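Local coordinates for sulfotransferase (Mycobacterium tuberculosis, PDB 2ZQ5), which probably transfers a sulfuryl group from the nucleotide donor PAPS to an acceptor molecule, at residues Gly112-His117 with Asp341-Ala346; Ala106-Leu111 with Val229-Ser234; Gly52-Gly57 with Trp276-Val281; Asp45-Glu50 with Ala189-Pro194. All blocks are in the same frame, centred on the assembly; numbering follows the deposited sequence.

Contact 1 (Gly112-His117 with Asp341-Ala346)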
loop_
_atom_site.group_PDB
_atom_site.type_symbol
_atom_site.label_atom_id
_atom_site.label_comp_id
_atom_site.label_asym_id
_atom_site.label_seq_id
_atom_site.Cartn_x
_atom_site.Cartn_y
_atom_site.Cartn_z
ATOM N N GLY A 112 -3.005 -13.296 -7.113
ATOM C CA GLY A 112 -2.742 -12.522 -8.313
ATOM C C GLY A 112 -2.147 -13.339 -9.446
ATOM O O GLY A 112 -2.008 -12.840 -10.565
ATOM N N ALA A 113 -1.805 -14.592 -9.161
ATOM C CA ALA A 113 -1.213 -15.483 -10.157
ATOM C C ALA A 113 -2.258 -16.097 -11.083
ATOM O O ALA A 113 -1.931 -16.555 -12.179
ATOM C CB ALA A 113 -0.424 -16.584 -9.463
ATOM N N ASP A 114 -3.510 -16.120 -10.639
ATOM C CA ASP A 114 -4.593 -16.674 -11.446
ATOM C C ASP A 114 -4.644 -15.895 -12.760
ATOM O O ASP A 114 -4.768 -14.674 -12.751
ATOM C CB ASP A 114 -5.922 -16.518 -10.706
ATOM C CG ASP A 114 -7.065 -17.242 -11.389
ATOM O OD1 ASP A 114 -7.100 -17.269 -12.636
ATOM O OD2 ASP A 114 -7.940 -17.774 -10.675
ATOM N N PRO A 115 -4.538 -16.590 -13.906
ATOM C CA PRO A 115 -4.577 -15.932 -15.217
ATOM C C PRO A 115 -5.863 -15.144 -15.470
ATOM O O PRO A 115 -5.901 -14.258 -16.329
ATOM C CB PRO A 115 -4.419 -17.098 -16.190
ATOM C CG PRO A 115 -3.565 -18.057 -15.420
ATOM C CD PRO A 115 -4.199 -18.017 -14.048
ATOM N N ALA A 116 -6.914 -15.482 -14.726
ATOM C CA ALA A 116 -8.208 -14.821 -14.852
ATOM C C ALA A 116 -8.297 -13.623 -13.910
ATOM O O ALA A 116 -9.331 -12.963 -13.821
ATOM C CB ALA A 116 -9.327 -15.810 -14.550
ATOM N N HIS A 117 -7.204 -13.361 -13.200
ATOM C CA HIS A 117 -7.129 -12.239 -12.267
ATOM C C HIS A 117 -6.072 -11.258 -12.755
ATOM O O HIS A 117 -5.288 -11.567 -13.652
ATOM C CB HIS A 117 -6.742 -12.722 -10.865
ATOM C CG HIS A 117 -7.808 -13.516 -10.174
ATOM N ND1 HIS A 117 -7.628 -14.064 -8.922
ATOM C CD2 HIS A 117 -9.066 -13.845 -10.551
ATOM C CE1 HIS A 117 -8.730 -14.695 -8.557
ATOM N NE2 HIS A 117 -9.618 -14.577 -9.527
ATOM N N ASP A 341 -7.296 -25.070 -13.531
ATOM C CA ASP A 341 -6.042 -25.808 -13.556
ATOM C C ASP A 341 -4.876 -24.872 -13.850
ATOM O O ASP A 341 -3.816 -24.980 -13.233
ATOM C CB ASP A 341 -6.096 -26.910 -14.617
ATOM C CG ASP A 341 -7.205 -27.911 -14.361
ATOM O OD1 ASP A 341 -7.247 -28.482 -13.251
ATOM O OD2 ASP A 341 -8.030 -28.129 -15.273
ATOM N N GLU A 342 -5.070 -23.955 -14.796
ATOM C CA GLU A 342 -4.016 -23.011 -15.148
ATOM C C GLU A 342 -3.684 -22.124 -13.955
ATOM O O GLU A 342 -2.527 -21.762 -13.745
ATOM C CB GLU A 342 -4.437 -22.138 -16.337
ATOM C CG GLU A 342 -5.731 -21.378 -16.130
ATOM C CD GLU A 342 -6.922 -22.084 -16.743
ATOM O OE1 GLU A 342 -7.063 -23.309 -16.542
ATOM O OE2 GLU A 342 -7.723 -21.408 -17.421
ATOM N N ALA A 343 -4.705 -21.779 -13.176
ATOM C CA ALA A 343 -4.514 -20.940 -12.000
ATOM C C ALA A 343 -3.654 -21.679 -10.983
ATOM O O ALA A 343 -2.697 -21.122 -10.446
ATOM C CB ALA A 343 -5.863 -20.580 -11.383
ATOM N N ARG A 344 -4.000 -22.938 -10.725
ATOM C CA ARG A 344 -3.252 -23.753 -9.777
ATOM C C ARG A 344 -1.798 -23.894 -10.210
ATOM O O ARG A 344 -0.888 -23.788 -9.390
ATOM C CB ARG A 344 -3.884 -25.143 -9.646
ATOM C CG ARG A 344 -5.281 -25.143 -9.049
ATOM C CD ARG A 344 -5.788 -26.562 -8.837
ATOM N NE ARG A 344 -5.001 -27.289 -7.844
ATOM C CZ ARG A 344 -4.975 -26.999 -6.546
ATOM N NH1 ARG A 344 -5.695 -25.992 -6.072
ATOM N NH2 ARG A 344 -4.226 -27.717 -5.720
ATOM N N GLN A 345 -1.582 -24.131 -11.500
ATOM C CA GLN A 345 -0.226 -24.280 -12.016
ATOM C C GLN A 345 0.571 -22.997 -11.807
ATOM O O GLN A 345 1.699 -23.033 -11.315
ATOM C CB GLN A 345 -0.251 -24.634 -13.508
ATOM C CG GLN A 345 1.136 -24.814 -14.114
ATOM C CD GLN A 345 1.099 -25.243 -15.568
ATOM O OE1 GLN A 345 0.584 -26.311 -15.900
ATOM N NE2 GLN A 345 1.643 -24.405 -16.444
ATOM N N ALA A 346 -0.021 -21.866 -12.179
ATOM C CA ALA A 346 0.637 -20.574 -12.027
ATOM C C ALA A 346 0.969 -20.313 -10.562
ATOM O O ALA A 346 1.994 -19.712 -10.243
ATOM C CB ALA A 346 -0.259 -19.464 -12.569
#

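Contact 2 (Ala106-Leu111 with Val229-Ser234)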
loop_
_atom_site.group_PDB
_atom_site.type_symbol
_atom_site.label_atom_id
_atom_site.label_comp_id
_atom_site.label_asym_id
_atom_site.label_seq_id
_atom_site.Cartn_x
_atom_site.Cartn_y
_atom_site.Cartn_z
ATOM N N ALA A 106 2.556 -13.116 0.370
ATOM C CA ALA A 106 2.444 -14.455 -0.195
ATOM C C ALA A 106 1.051 -14.671 -0.783
ATOM O O ALA A 106 0.906 -15.220 -1.875
ATOM C CB ALA A 106 2.733 -15.502 0.876
ATOM N N LEU A 107 0.027 -14.228 -0.059
ATOM C CA LEU A 107 -1.353 -14.380 -0.507
ATOM C C LEU A 107 -1.614 -13.526 -1.744
ATOM O O LEU A 107 -2.292 -13.950 -2.679
ATOM C CB LEU A 107 -2.317 -13.966 0.605
ATOM C CG LEU A 107 -3.399 -14.976 0.989
ATOM C CD1 LEU A 107 -4.140 -15.446 -0.251
ATOM C CD2 LEU A 107 -2.755 -16.155 1.689
ATOM N N HIS A 108 -1.066 -12.317 -1.731
ATOM C CA HIS A 108 -1.210 -11.373 -2.834
ATOM C C HIS A 108 -0.674 -11.991 -4.128
ATOM O O HIS A 108 -1.340 -11.961 -5.168
ATOM C CB HIS A 108 -0.437 -10.095 -2.497
ATOM C CG HIS A 108 -0.654 -8.971 -3.464
ATOM N ND1 HIS A 108 0.167 -7.865 -3.502
ATOM C CD2 HIS A 108 -1.607 -8.763 -4.404
ATOM C CE1 HIS A 108 -0.270 -7.025 -4.421
ATOM N NE2 HIS A 108 -1.346 -7.545 -4.984
ATOM N N ARG A 109 0.528 -12.553 -4.055
ATOM C CA ARG A 109 1.160 -13.174 -5.214
ATOM C C ARG A 109 0.397 -14.406 -5.687
ATOM O O ARG A 109 0.286 -14.653 -6.888
ATOM C CB ARG A 109 2.599 -13.566 -4.880
ATOM C CG ARG A 109 3.511 -12.395 -4.557
ATOM C CD ARG A 109 4.882 -12.891 -4.131
ATOM N NE ARG A 109 5.765 -11.804 -3.719
ATOM C CZ ARG A 109 6.958 -11.988 -3.163
ATOM N NH1 ARG A 109 7.409 -13.218 -2.952
ATOM N NH2 ARG A 109 7.699 -10.945 -2.814
ATOM N N LEU A 110 -0.121 -15.182 -4.742
ATOM C CA LEU A 110 -0.872 -16.381 -5.088
ATOM C C LEU A 110 -2.176 -16.032 -5.797
ATOM O O LEU A 110 -2.418 -16.472 -6.920
ATOM C CB LEU A 110 -1.163 -17.205 -3.829
ATOM C CG LEU A 110 0.016 -17.989 -3.247
ATOM C CD1 LEU A 110 -0.326 -18.487 -1.855
ATOM C CD2 LEU A 110 0.353 -19.155 -4.169
ATOM N N LEU A 111 -3.012 -15.229 -5.147
ATOM C CA LEU A 111 -4.287 -14.842 -5.738
ATOM C C LEU A 111 -4.088 -14.063 -7.037
ATOM O O LEU A 111 -4.898 -14.163 -7.958
ATOM C CB LEU A 111 -5.096 -14.007 -4.738
ATOM C CG LEU A 111 -5.415 -14.712 -3.414
ATOM C CD1 LEU A 111 -6.137 -13.753 -2.479
ATOM C CD2 LEU A 111 -6.269 -15.945 -3.674
ATOM N N VAL A 229 -7.180 -8.002 -7.942
ATOM C CA VAL A 229 -6.686 -8.516 -6.674
ATOM C C VAL A 229 -5.801 -7.402 -6.126
ATOM O O VAL A 229 -4.849 -6.973 -6.783
ATOM C CB VAL A 229 -5.838 -9.791 -6.854
ATOM C CG1 VAL A 229 -5.308 -10.248 -5.501
ATOM C CG2 VAL A 229 -6.676 -10.892 -7.495
ATOM N N LEU A 230 -6.131 -6.932 -4.927
ATOM C CA LEU A 230 -5.395 -5.850 -4.281
ATOM C C LEU A 230 -4.875 -6.271 -2.918
ATOM O O LEU A 230 -5.385 -7.214 -2.317
ATOM C CB LEU A 230 -6.310 -4.634 -4.068
ATOM C CG LEU A 230 -7.057 -3.952 -5.220
ATOM C CD1 LEU A 230 -6.072 -3.636 -6.337
ATOM C CD2 LEU A 230 -8.187 -4.842 -5.741
ATOM N N LYS A 231 -3.853 -5.571 -2.437
ATOM C CA LYS A 231 -3.320 -5.835 -1.105
ATOM C C LYS A 231 -2.740 -4.545 -0.541
ATOM O O LYS A 231 -1.990 -3.843 -1.222
ATOM C CB LYS A 231 -2.244 -6.924 -1.134
ATOM C CG LYS A 231 -1.830 -7.403 0.264
ATOM C CD LYS A 231 -0.599 -6.686 0.809
ATOM C CE LYS A 231 0.675 -7.265 0.210
ATOM N NZ LYS A 231 1.892 -6.868 0.978
ATOM N N ASN A 232 -3.090 -4.229 0.702
ATOM C CA ASN A 232 -2.582 -3.017 1.332
ATOM C C ASN A 232 -3.028 -2.904 2.782
ATOM O O ASN A 232 -4.135 -3.308 3.131
ATOM C CB ASN A 232 -3.085 -1.785 0.576
ATOM C CG ASN A 232 -2.253 -0.554 0.857
ATOM O OD1 ASN A 232 -1.028 -0.578 0.722
ATOM N ND2 ASN A 232 -2.913 0.539 1.235
ATOM N N PRO A 233 -2.163 -2.357 3.651
ATOM C CA PRO A 233 -2.533 -2.208 5.060
ATOM C C PRO A 233 -3.699 -1.230 5.293
ATOM O O PRO A 233 -4.420 -1.355 6.276
ATOM C CB PRO A 233 -1.242 -1.702 5.701
ATOM C CG PRO A 233 -0.181 -2.364 4.882
ATOM C CD PRO A 233 -0.707 -2.185 3.471
ATOM N N SER A 234 -3.892 -0.265 4.393
ATOM C CA SER A 234 -4.958 0.724 4.577
ATOM C C SER A 234 -6.359 0.130 4.655
ATOM O O SER A 234 -7.249 0.698 5.283
ATOM C CB SER A 234 -4.935 1.765 3.452
ATOM O OG SER A 234 -5.393 1.203 2.232
HETATM O O HOH W 1 -2.602 -5.653 -6.701
#

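Contact 3 (Gly52-Gly57 with Trp276-Val281)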
loop_
_atom_site.group_PDB
_atom_site.type_symbol
_atom_site.label_atom_id
_atom_site.label_comp_id
_atom_site.label_asym_id
_atom_site.label_seq_id
_atom_site.Cartn_x
_atom_site.Cartn_y
_atom_site.Cartn_z
ATOM N N GLY A 52 11.415 14.994 13.341
ATOM C CA GLY A 52 12.845 15.059 13.610
ATOM C C GLY A 52 13.704 14.609 12.444
ATOM O O GLY A 52 14.701 13.905 12.622
ATOM N N LEU A 53 13.331 15.028 11.240
ATOM C CA LEU A 53 14.063 14.638 10.046
ATOM C C LEU A 53 15.469 15.216 9.957
ATOM O O LEU A 53 15.727 16.336 10.393
ATOM C CB LEU A 53 13.280 15.046 8.792
ATOM C CG LEU A 53 11.886 14.435 8.630
ATOM C CD1 LEU A 53 11.274 14.942 7.333
ATOM C CD2 LEU A 53 11.971 12.915 8.626
ATOM N N THR A 54 16.370 14.422 9.395
ATOM C CA THR A 54 17.754 14.826 9.186
ATOM C C THR A 54 17.805 15.418 7.781
ATOM O O THR A 54 16.775 15.545 7.121
ATOM C CB THR A 54 18.688 13.615 9.214
ATOM O OG1 THR A 54 18.266 12.673 8.217
ATOM C CG2 THR A 54 18.661 12.949 10.580
ATOM N N VAL A 55 18.997 15.781 7.322
ATOM C CA VAL A 55 19.142 16.330 5.979
ATOM C C VAL A 55 18.711 15.256 4.987
ATOM O O VAL A 55 17.999 15.532 4.019
ATOM C CB VAL A 55 20.607 16.730 5.698
ATOM C CG1 VAL A 55 20.781 17.106 4.231
ATOM C CG2 VAL A 55 20.997 17.897 6.587
ATOM N N LEU A 56 19.145 14.025 5.238
ATOM C CA LEU A 56 18.804 12.899 4.379
ATOM C C LEU A 56 17.309 12.599 4.441
ATOM O O LEU A 56 16.674 12.374 3.413
ATOM C CB LEU A 56 19.590 11.654 4.797
ATOM C CG LEU A 56 19.217 10.353 4.080
ATOM C CD1 LEU A 56 19.474 10.491 2.586
ATOM C CD2 LEU A 56 20.030 9.203 4.654
ATOM N N GLY A 57 16.754 12.591 5.651
ATOM C CA GLY A 57 15.338 12.313 5.810
ATOM C C GLY A 57 14.458 13.311 5.081
ATOM O O GLY A 57 13.449 12.940 4.469
ATOM N N TRP A 276 17.303 8.717 8.607
ATOM C CA TRP A 276 16.326 9.709 8.159
ATOM C C TRP A 276 15.794 10.607 9.267
ATOM O O TRP A 276 15.252 11.680 8.997
ATOM C CB TRP A 276 15.122 9.022 7.506
ATOM C CG TRP A 276 15.409 8.299 6.234
ATOM C CD1 TRP A 276 16.617 8.160 5.615
ATOM C CD2 TRP A 276 14.458 7.600 5.425
ATOM N NE1 TRP A 276 16.477 7.415 4.466
ATOM C CE2 TRP A 276 15.161 7.058 4.327
ATOM C CE3 TRP A 276 13.077 7.378 5.522
ATOM C CZ2 TRP A 276 14.531 6.303 3.331
ATOM C CZ3 TRP A 276 12.449 6.626 4.530
ATOM C CH2 TRP A 276 13.180 6.100 3.449
ATOM N N SER A 277 15.948 10.169 10.512
ATOM C CA SER A 277 15.417 10.922 11.639
ATOM C C SER A 277 16.121 10.589 12.945
ATOM O O SER A 277 16.629 9.484 13.120
ATOM C CB SER A 277 13.919 10.609 11.781
ATOM O OG SER A 277 13.391 11.057 13.018
ATOM N N THR A 278 16.147 11.556 13.858
ATOM C CA THR A 278 16.753 11.343 15.164
ATOM C C THR A 278 15.645 11.069 16.178
ATOM O O THR A 278 15.918 10.754 17.338
ATOM C CB THR A 278 17.567 12.573 15.627
ATOM O OG1 THR A 278 16.737 13.741 15.607
ATOM C CG2 THR A 278 18.767 12.785 14.718
ATOM N N LYS A 279 14.396 11.176 15.723
ATOM C CA LYS A 279 13.221 10.960 16.569
ATOM C C LYS A 279 12.576 9.589 16.357
ATOM O O LYS A 279 12.218 8.910 17.321
ATOM C CB LYS A 279 12.182 12.057 16.299
ATOM C CG LYS A 279 10.867 11.919 17.063
ATOM C CD LYS A 279 11.074 12.055 18.565
ATOM C CE LYS A 279 9.738 12.147 19.292
ATOM N NZ LYS A 279 9.890 12.191 20.778
ATOM N N PHE A 280 12.416 9.193 15.096
ATOM C CA PHE A 280 11.811 7.903 14.771
ATOM C C PHE A 280 12.872 6.813 14.856
ATOM O O PHE A 280 13.393 6.340 13.843
ATOM C CB PHE A 280 11.202 7.946 13.365
ATOM C CG PHE A 280 10.288 6.787 13.055
ATOM C CD1 PHE A 280 9.095 6.613 13.756
ATOM C CD2 PHE A 280 10.607 5.890 12.038
ATOM C CE1 PHE A 280 8.227 5.560 13.448
ATOM C CE2 PHE A 280 9.749 4.834 11.721
ATOM C CZ PHE A 280 8.554 4.671 12.428
ATOM N N VAL A 281 13.193 6.438 16.090
ATOM C CA VAL A 281 14.189 5.414 16.378
ATOM C C VAL A 281 13.786 4.680 17.653
ATOM O O VAL A 281 12.939 5.156 18.412
ATOM C CB VAL A 281 15.598 6.031 16.616
ATOM C CG1 VAL A 281 16.068 6.781 15.380
ATOM C CG2 VAL A 281 15.561 6.965 17.819
HETATM O O HOH W 2 17.002 15.518 13.524
#

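Contact 4 (Asp45-Glu50 with Ala189-Pro194)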
loop_
_atom_site.group_PDB
_atom_site.type_symbol
_atom_site.label_atom_id
_atom_site.label_comp_id
_atom_site.label_asym_id
_atom_site.label_seq_id
_atom_site.Cartn_x
_atom_site.Cartn_y
_atom_site.Cartn_z
ATOM N N ASP A 45 3.188 19.599 7.841
ATOM C CA ASP A 45 3.314 20.197 9.166
ATOM C C ASP A 45 3.820 19.151 10.154
ATOM O O ASP A 45 4.581 19.462 11.069
ATOM C CB ASP A 45 1.970 20.751 9.654
ATOM C CG ASP A 45 1.589 22.058 8.979
ATOM O OD1 ASP A 45 2.405 22.605 8.204
ATOM O OD2 ASP A 45 0.465 22.543 9.233
ATOM N N ALA A 46 3.402 17.903 9.965
ATOM C CA ALA A 46 3.831 16.831 10.851
ATOM C C ALA A 46 5.313 16.531 10.647
ATOM O O ALA A 46 6.072 16.439 11.609
ATOM C CB ALA A 46 3.000 15.580 10.600
ATOM N N TYR A 47 5.731 16.383 9.394
ATOM C CA TYR A 47 7.133 16.096 9.109
ATOM C C TYR A 47 8.053 17.163 9.674
ATOM O O TYR A 47 9.022 16.869 10.372
ATOM C CB TYR A 47 7.385 16.015 7.600
ATOM C CG TYR A 47 7.001 14.709 6.947
ATOM C CD1 TYR A 47 7.394 13.489 7.493
ATOM C CD2 TYR A 47 6.272 14.694 5.759
ATOM C CE1 TYR A 47 7.072 12.284 6.875
ATOM C CE2 TYR A 47 5.947 13.493 5.130
ATOM C CZ TYR A 47 6.347 12.294 5.695
ATOM O OH TYR A 47 6.009 11.105 5.098
ATOM N N GLN A 48 7.733 18.413 9.372
ATOM C CA GLN A 48 8.561 19.527 9.794
ATOM C C GLN A 48 8.422 19.934 11.258
ATOM O O GLN A 48 9.283 20.630 11.791
ATOM C CB GLN A 48 8.299 20.706 8.850
ATOM C CG GLN A 48 8.444 20.284 7.381
ATOM C CD GLN A 48 8.216 21.404 6.381
ATOM O OE1 GLN A 48 7.190 22.083 6.410
ATOM N NE2 GLN A 48 9.172 21.587 5.475
ATOM N N GLY A 49 7.365 19.472 11.921
ATOM C CA GLY A 49 7.178 19.831 13.314
ATOM C C GLY A 49 7.426 18.749 14.353
ATOM O O GLY A 49 7.617 19.063 15.529
ATOM N N GLU A 50 7.445 17.484 13.945
ATOM C CA GLU A 50 7.637 16.409 14.913
ATOM C C GLU A 50 8.410 15.181 14.437
ATOM O O GLU A 50 8.798 14.346 15.253
ATOM C CB GLU A 50 6.267 15.969 15.435
ATOM C CG GLU A 50 5.244 15.847 14.321
ATOM C CD GLU A 50 3.838 15.534 14.800
ATOM O OE1 GLU A 50 3.370 16.156 15.776
ATOM O OE2 GLU A 50 3.193 14.674 14.171
ATOM N N ALA A 189 4.164 4.854 9.529
ATOM C CA ALA A 189 4.935 3.646 9.805
ATOM C C ALA A 189 6.397 3.826 9.380
ATOM O O ALA A 189 7.229 2.951 9.605
ATOM C CB ALA A 189 4.318 2.459 9.071
ATOM N N LEU A 190 6.703 4.973 8.774
ATOM C CA LEU A 190 8.055 5.264 8.302
ATOM C C LEU A 190 8.612 6.556 8.888
ATOM O O LEU A 190 9.747 6.941 8.605
ATOM C CB LEU A 190 8.052 5.357 6.774
ATOM C CG LEU A 190 7.753 4.037 6.062
ATOM C CD1 LEU A 190 7.391 4.299 4.613
ATOM C CD2 LEU A 190 8.964 3.120 6.164
ATOM N N ALA A 191 7.808 7.225 9.705
ATOM C CA ALA A 191 8.220 8.478 10.324
ATOM C C ALA A 191 7.343 8.755 11.530
ATOM O O ALA A 191 6.244 8.211 11.651
ATOM C CB ALA A 191 8.098 9.626 9.321
ATOM N N HIS A 192 7.838 9.601 12.425
ATOM C CA HIS A 192 7.084 9.966 13.610
ATOM C C HIS A 192 6.220 11.164 13.243
ATOM O O HIS A 192 6.665 12.310 13.316
ATOM C CB HIS A 192 8.025 10.340 14.756
ATOM C CG HIS A 192 7.311 10.714 16.017
ATOM N ND1 HIS A 192 6.565 9.811 16.743
ATOM C CD2 HIS A 192 7.208 11.897 16.666
ATOM C CE1 HIS A 192 6.034 10.422 17.788
ATOM N NE2 HIS A 192 6.409 11.688 17.764
ATOM N N VAL A 193 4.988 10.894 12.828
ATOM C CA VAL A 193 4.064 11.957 12.450
ATOM C C VAL A 193 2.706 11.741 13.117
ATOM O O VAL A 193 1.677 11.617 12.448
ATOM C CB VAL A 193 3.893 12.032 10.904
ATOM C CG1 VAL A 193 5.162 12.584 10.268
ATOM C CG2 VAL A 193 3.581 10.652 10.332
ATOM N N PRO A 194 2.682 11.707 14.456
ATOM C CA PRO A 194 1.433 11.501 15.187
ATOM C C PRO A 194 0.306 12.471 14.839
ATOM O O PRO A 194 -0.861 12.093 14.869
ATOM C CB PRO A 194 1.870 11.593 16.653
ATOM C CG PRO A 194 3.064 12.487 16.604
ATOM C CD PRO A 194 3.793 11.980 15.385
#

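Contact 1 (Gly112-His117 with Asp341-Ala346)
D114 carries its CG anti to the backbone N (chi1 -172°), and the carboxylate therefore lies across the methyl group of A343, with D114 CG 3.5 Å from A343 CB. Its two oxygens do different work. OD1 closes an Asx turn by accepting from A116 N, and this bond, 2.8 Å from A116 N to D114 OD1, is fairly straight although the N-H arrives from above the carboxylate plane. OD2 is bonded to the hydroxyl of Y332, so the carboxylate of this buried aspartate is gripped from two directions and its rotation is fixed. The backbone folds at the same place into a type I beta turn, D114 to H117, in which P115 suits the second position because its ring already holds phi at -59°. In the three-layered alpha/beta fold this loop connects helix 104-111 with the edge strand 117-119, and helix 341-348 packs against it. P115 meets the helix through its CD, 3.6 Å from A343 CA; the small alanine lets the proline ring come down to the helix backbone. E342 has CG between the backbone N and the carbonyl carbon (chi1 56°) and bends again at chi2, crossing the proline obliquely with P115 CG 4.0 Å from E342 CG. Its OE2 stays 6.4 Å from D114 OD1, a separation at which the like charges might slightly disfavour ionisation of the aspartate. One helical turn after A343, A346 points its CB at the loop, 3.4 Å from A113 O, while the methyls A113 CB and A346 CB lie 4.2 Å apart.

Contact 2 (Ala106-Leu111 with Val229-Ser234)
Helix 104-111 is the connecting helix of a beta-alpha-beta crossover that starts at strand 94-97 and the P-loop-like turn of the sulfotransferase fold and ends at strand 117-119. It packs over strand 227-231, which lies between those two strands; the axes of residues 106-111 and 229-231 pass 8.5 Å apart, almost antiparallel at 169°. The apolar contacts come first. H108, its CG anti to the backbone N, lays its imidazole over K231, whose CB forms a CH-pi contact 3.5 Å from the centroid of the H108 ring. V229, compact and beta-branched, fits against the end of the helix, with L111 CB 3.8 Å from V229 CG1. The charged contact lies at the far end of K231. Bends at chi2 and chi3 carry its NZ away from the imidazole to a salt bridge with E173 and hydrogen bonds with T104 and T105, so the lysine ties the strand to the start of the helix. Water supplies the remaining polar link: water 1 sits at the edge of the H108 ring, in its plane, 2.8 Å from H108 NE2, and donates to V229 O at 2.6 Å.

Contact 3 (Gly52-Gly57 with Trp276-Val281)
A helix N-cap and a single antiparallel beta bridge meet where the link between helices 36-50 and 55-81 runs beside residues 276-281. L53 and S277 form a non-hydrogen-bonded pair, flanked by two backbone bonds. T278 N reaches G52 O at 3.0 Å in the carbonyl plane, whereas T54 N meets W276 O, also at 3.0 Å, from well above the plane of the W276 carbonyl. Glycine fits at G52 because phi is positive and the chain lies close against K279. T54 caps helix 55-81: with OG1 held between the backbone N and the carbonyl carbon (chi1 57°), that oxygen turns back to accept from G57 N at 3.0 Å and also bonds to G275 O, while CG2 faces T278 CG2. G57, lacking a side chain, lets W276 O come within 3.3 Å of its CA, a CA-H...O contact. The leucine L56 lays its CG and CD2 by the pyrrole side of the W276 indole, with L56 CD2 near the ring plane, 3.7 Å from W276 CD1. S277 OG, anti to its own backbone N, is held by three bonds: it accepts from K279 N at 2.9 Å and F280 N at 3.0 Å, an ST turn and ST motif together, and bonds to A51 O. Serine suits a place where one small hydroxyl must serve three backbone groups. Water 2 joins G52 O to T278 OG1. The indole of W276 continues inward to M60 of helix 55-81 and to L163, and beyond K279 the chain enters helix 282-304, against which F280 packs through I285 and D288.

Contact 4 (Asp45-Glu50 with Ala189-Pro194)
E50, in the last part of helix 36-50, sends its side chain across to the start of helix 194-201. Its CB lies 4.4 Å from H192 CD2. CG sits between the backbone N and the carbonyl carbon (chi1 43°) and passes H192 O at 3.9 Å. Beyond CG the chain is extended, and it meets P194 tip to tip, with E50 CD 3.6 Å from P194 CD. At the end OE2 comes to 3.0 Å from P194 CD, beside a proline nitrogen that has no hydrogen to give; OE1 is bonded to the hydroxyl of S195, and OE2 too is hydrogen-bonded to a residue adjoining the two segments. The site is the N-terminus of a helix: V193 occupies the N-cap position and P194, a residue well suited to a first helical turn, follows it. A carboxylate placed here would be favoured by the helix dipole, which probably keeps E50 ionised. The main-chain oxygen of E50 lies in the plane of the H192 ring at its edge, 3.2 Å from H192 CD2, and P194 CD stands over the centre of one ring face. The imidazole is held by D288, which bonds to H192 ND1. One turn back along the helix, A46 is small enough for its CB to lie 3.7 Å from V193 CB. The neighbouring Y47 starts away from the loop, yet its ring swings back obliquely so that Y47 CD1 lies 3.7 Å from V193 CG1. A191 CB touches the same ring at its edge, in plane, by CE1, and Y187, N61 and L65 also pack on this tyrosine.

Contact 1 lies across the centre of the chain from contacts 3 and 4, with contact 2 between. Contacts 1 and 2 share the chain that leaves helix 104-111: H117 ND1 lies 2.9 Å from L111 O, a probable hydrogen bond, and their centres are about 14 Å apart. Contacts 3 and 4 join through F280, whose ring packs on residues 189-192, with F280 CD1 3.5 Å from H192 N; their centres are about 10 Å apart. Contacts 1 and 3 are about 43 Å apart between centres. Contact 2 lies nearest the middle and beside the P-loop-like turn, where the donor nucleotide probably binds; its nearest atoms are about 8 Å from contact 4.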